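Local atomic coordinates of lipid binding protein (Grifola frondosa, PDB entry 5H0Q), a protein that probably binds lipid membranes by recognising sphingomyelin together with cholesterol, and serves as a probe specific for domains of these two lipids. Residues Q10-R13 with V14-E17; I24-A27 with D28-K31. All coordinates share one frame; numbering follows the deposited sequence.

Contact 1 of 2, residues Q10-R13 with V14-E17; sequences QYLR and VMEE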
# COMPACT_ATOMS: atom_id res chain seq x y z
N GLN A 10 10.80 -21.74 1.45
CA GLN A 10 10.61 -22.79 2.45
C GLN A 10 9.14 -23.04 2.73
O GLN A 10 8.73 -24.18 2.99
CB GLN A 10 11.35 -22.42 3.73
CG GLN A 10 12.83 -22.68 3.66
CD GLN A 10 13.15 -24.15 3.59
OE1 GLN A 10 12.60 -24.96 4.34
NE2 GLN A 10 14.03 -24.52 2.67
N TYR A 11 8.33 -21.97 2.75
CA TYR A 11 6.88 -22.11 2.85
C TYR A 11 6.33 -22.98 1.73
O TYR A 11 5.57 -23.91 1.96
CB TYR A 11 6.25 -20.72 2.83
CG TYR A 11 4.76 -20.57 3.15
CD1 TYR A 11 4.36 -19.85 4.26
CD2 TYR A 11 3.78 -21.07 2.30
CE1 TYR A 11 3.01 -19.64 4.53
CE2 TYR A 11 2.42 -20.86 2.58
CZ TYR A 11 2.06 -20.14 3.68
OH TYR A 11 0.73 -19.95 3.89
N LEU A 12 6.75 -22.72 0.48
CA LEU A 12 6.17 -23.50 -0.61
C LEU A 12 6.70 -24.92 -0.67
O LEU A 12 5.98 -25.80 -1.16
CB LEU A 12 6.40 -22.81 -1.95
CG LEU A 12 5.31 -21.84 -2.38
CD1 LEU A 12 5.26 -20.59 -1.50
CD2 LEU A 12 5.44 -21.48 -3.86
N ARG A 13 7.91 -25.17 -0.18
CA ARG A 13 8.47 -26.52 -0.29
C ARG A 13 7.80 -27.51 0.65
O ARG A 13 7.97 -28.72 0.45
CB ARG A 13 9.98 -26.50 -0.03
CG ARG A 13 10.77 -25.86 -1.18
CD ARG A 13 12.05 -26.61 -1.51
NE ARG A 13 12.62 -26.13 -2.77
CZ ARG A 13 12.41 -26.70 -3.95
NH1 ARG A 13 11.67 -27.79 -4.06
NH2 ARG A 13 12.99 -26.19 -5.04
N VAL A 14 7.05 -27.05 1.65
CA VAL A 14 6.23 -27.97 2.45
C VAL A 14 4.82 -28.12 1.90
O VAL A 14 4.02 -28.88 2.47
CB VAL A 14 6.13 -27.54 3.93
CG1 VAL A 14 7.49 -27.57 4.60
CG2 VAL A 14 5.53 -26.16 4.07
N MET A 15 4.48 -27.42 0.83
CA MET A 15 3.18 -27.54 0.21
C MET A 15 3.16 -28.68 -0.79
O MET A 15 4.13 -28.90 -1.53
CB MET A 15 2.80 -26.24 -0.49
CG MET A 15 2.60 -25.10 0.48
SD MET A 15 2.25 -23.53 -0.30
CE MET A 15 0.60 -23.83 -0.92
N GLU A 16 2.04 -29.40 -0.83
CA GLU A 16 1.90 -30.54 -1.74
C GLU A 16 2.18 -30.13 -3.18
O GLU A 16 2.87 -30.84 -3.93
CB GLU A 16 0.49 -31.12 -1.64
CG GLU A 16 0.29 -32.38 -2.47
CD GLU A 16 0.61 -33.63 -1.69
OE1 GLU A 16 -0.04 -33.86 -0.65
OE2 GLU A 16 1.52 -34.38 -2.11
N GLU A 17 1.65 -28.97 -3.58
CA GLU A 17 1.73 -28.56 -4.97
C GLU A 17 3.15 -28.24 -5.42
O GLU A 17 3.42 -28.29 -6.62
CB GLU A 17 0.81 -27.36 -5.21
CG GLU A 17 0.92 -26.77 -6.61
CD GLU A 17 -0.16 -25.74 -6.89
OE1 GLU A 17 -0.97 -25.48 -5.98
OE2 GLU A 17 -0.19 -25.19 -8.01
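M15 folds back where the chain leaves helix 9-13 and sets its sulfur against Y11, a Met-aromatic contact between residues four apart on the surface of the protein. M15 SD lies at the edge of the ring, near its plane, 5.0 Å from the Y11 ring centroid and 82° off the ring normal. The approach is shared evenly along one side of the ring, with Y11 CD2 and Y11 CE2 each 3.9 Å from M15 SD. Y11 has CG anti to its backbone N (chi1 -170°), which swings the ring towards the side where the methionine returns. The same sulfur touches L12 CG as well as the ring, and V32 of helix 26-35 packs on all three side chains. At its far end Y11 OH is hydrogen-bonded to R36 NE, which should limit movement of the ring. The backbone is tied by the turn spanning L12 to M15, with M15 N bonded to L12 O at 3.0 Å. V14, within this turn, lays its two methyls against carbonyl oxygens of the preceding helix. V14 CG1 approaches Q10 O at 4.0 Å, while the V14 amide makes just a weak bond to Y11 O. The other methyl, placed between the valine's own backbone N and carbonyl carbon, faces that same oxygen, V14 CG2 lying 3.1 Å from Y11 O.

Contact 2 of 2, residues I24-A27 with D28-K31; sequences ITQA and DMAK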
# COMPACT_ATOMS: atom_id res chain seq x y z
N ILE A 24 11.25 -23.34 -7.57
CA ILE A 24 10.08 -22.59 -7.13
C ILE A 24 10.31 -21.14 -7.51
O ILE A 24 11.30 -20.52 -7.10
CB ILE A 24 9.86 -22.76 -5.62
CG1 ILE A 24 9.44 -24.21 -5.35
CG2 ILE A 24 8.81 -21.76 -5.09
CD1 ILE A 24 9.41 -24.57 -3.92
N THR A 25 9.42 -20.60 -8.33
CA THR A 25 9.64 -19.31 -8.95
C THR A 25 9.04 -18.19 -8.11
O THR A 25 8.25 -18.41 -7.18
CB THR A 25 9.04 -19.27 -10.35
OG1 THR A 25 7.61 -19.36 -10.24
CG2 THR A 25 9.54 -20.43 -11.20
N GLN A 26 9.36 -16.97 -8.50
CA GLN A 26 8.72 -15.81 -7.91
C GLN A 26 7.24 -15.80 -8.23
O GLN A 26 6.41 -15.42 -7.38
CB GLN A 26 9.37 -14.52 -8.39
CG GLN A 26 10.52 -14.02 -7.54
CD GLN A 26 10.60 -12.51 -7.54
OE1 GLN A 26 11.12 -11.92 -8.48
NE2 GLN A 26 10.07 -11.88 -6.50
N ALA A 27 6.87 -16.26 -9.43
CA ALA A 27 5.46 -16.36 -9.79
C ALA A 27 4.74 -17.34 -8.88
O ALA A 27 3.60 -17.09 -8.49
CB ALA A 27 5.30 -16.79 -11.24
N ASP A 28 5.39 -18.46 -8.54
CA ASP A 28 4.78 -19.43 -7.62
C ASP A 28 4.54 -18.80 -6.25
O ASP A 28 3.46 -18.95 -5.65
CB ASP A 28 5.69 -20.65 -7.47
CG ASP A 28 5.86 -21.45 -8.75
OD1 ASP A 28 4.95 -21.47 -9.61
OD2 ASP A 28 6.95 -22.10 -8.90
N MET A 29 5.54 -18.10 -5.72
CA MET A 29 5.38 -17.54 -4.39
C MET A 29 4.34 -16.43 -4.38
O MET A 29 3.59 -16.27 -3.41
CB MET A 29 6.72 -17.05 -3.87
CG MET A 29 7.72 -18.17 -3.75
SD MET A 29 9.28 -17.64 -3.03
CE MET A 29 9.98 -16.75 -4.36
N ALA A 30 4.26 -15.67 -5.47
CA ALA A 30 3.26 -14.62 -5.59
C ALA A 30 1.86 -15.21 -5.65
O ALA A 30 0.92 -14.68 -5.04
CB ALA A 30 3.57 -13.77 -6.82
N LYS A 31 1.70 -16.32 -6.38
CA LYS A 31 0.39 -16.95 -6.49
C LYS A 31 -0.11 -17.41 -5.13
O LYS A 31 -1.26 -17.17 -4.77
CB LYS A 31 0.45 -18.13 -7.46
CG LYS A 31 -0.86 -18.91 -7.56
CD LYS A 31 -0.72 -20.09 -8.51
CE LYS A 31 -1.94 -21.00 -8.43
NZ LYS A 31 -1.84 -22.17 -9.35
O HOH W 1 6.31 -20.13 -12.46
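T25 and D28 form a capping box at the start of helix 26-35, each side chain bonding to the other residue's backbone amide. D28 N donates to T25 OG1 at 2.9 Å, and in return T25 N donates to D28 OD2, also at 2.9 Å, along a nearly straight line (179°) that meets the carboxylate from above its plane. The threonine hydroxyl can reach D28 N because OG1 stands between the backbone N and the carbonyl carbon (chi1 67°). A water 2.7 Å from T25 OG1 adds a weak bond to D28 OD1. Backbone bonds carry the helix onward, from M29 N to T25 O, A30 N to Q26 O and K31 N to A27 O. Apolar packing flanks the box: I24 CG2 lies 4.0 Å from M29 CG, the two side chains crossing at about a right angle, and L12 of helix 9-13 touches I24, D28 and M29. The carboxylate is charge-paired as well, since D28 OD2 forms a salt bridge with K21. With an amide and an ammonium group at one oxygen and a helix N-terminus beside it, D28 is probably stabilised as the anion, which would in turn offset the helix dipole.

Both contacts lie at the surface of one N-terminal region, their centres 11 Å apart. Contact 1 follows the exit from helix 9-13, whereas contact 2 caps the start of helix 26-35. Their chemistry differs accordingly. The exit in 10-17 relies on sulfur and aromatic packing beside a single sound backbone bond, whereas the start in 24-31 is polar and reciprocal. Buried L12 joins the two, L12 CD2 lying 3.6 Å from I24 CG2, and R13 CG meets I24 CD1 at 3.3 Å. The touches between these consecutive helices are mostly packing; farther out, E17 OE2 and K31 NZ stand 3.7 Å apart, a long and weak attraction of opposite charges.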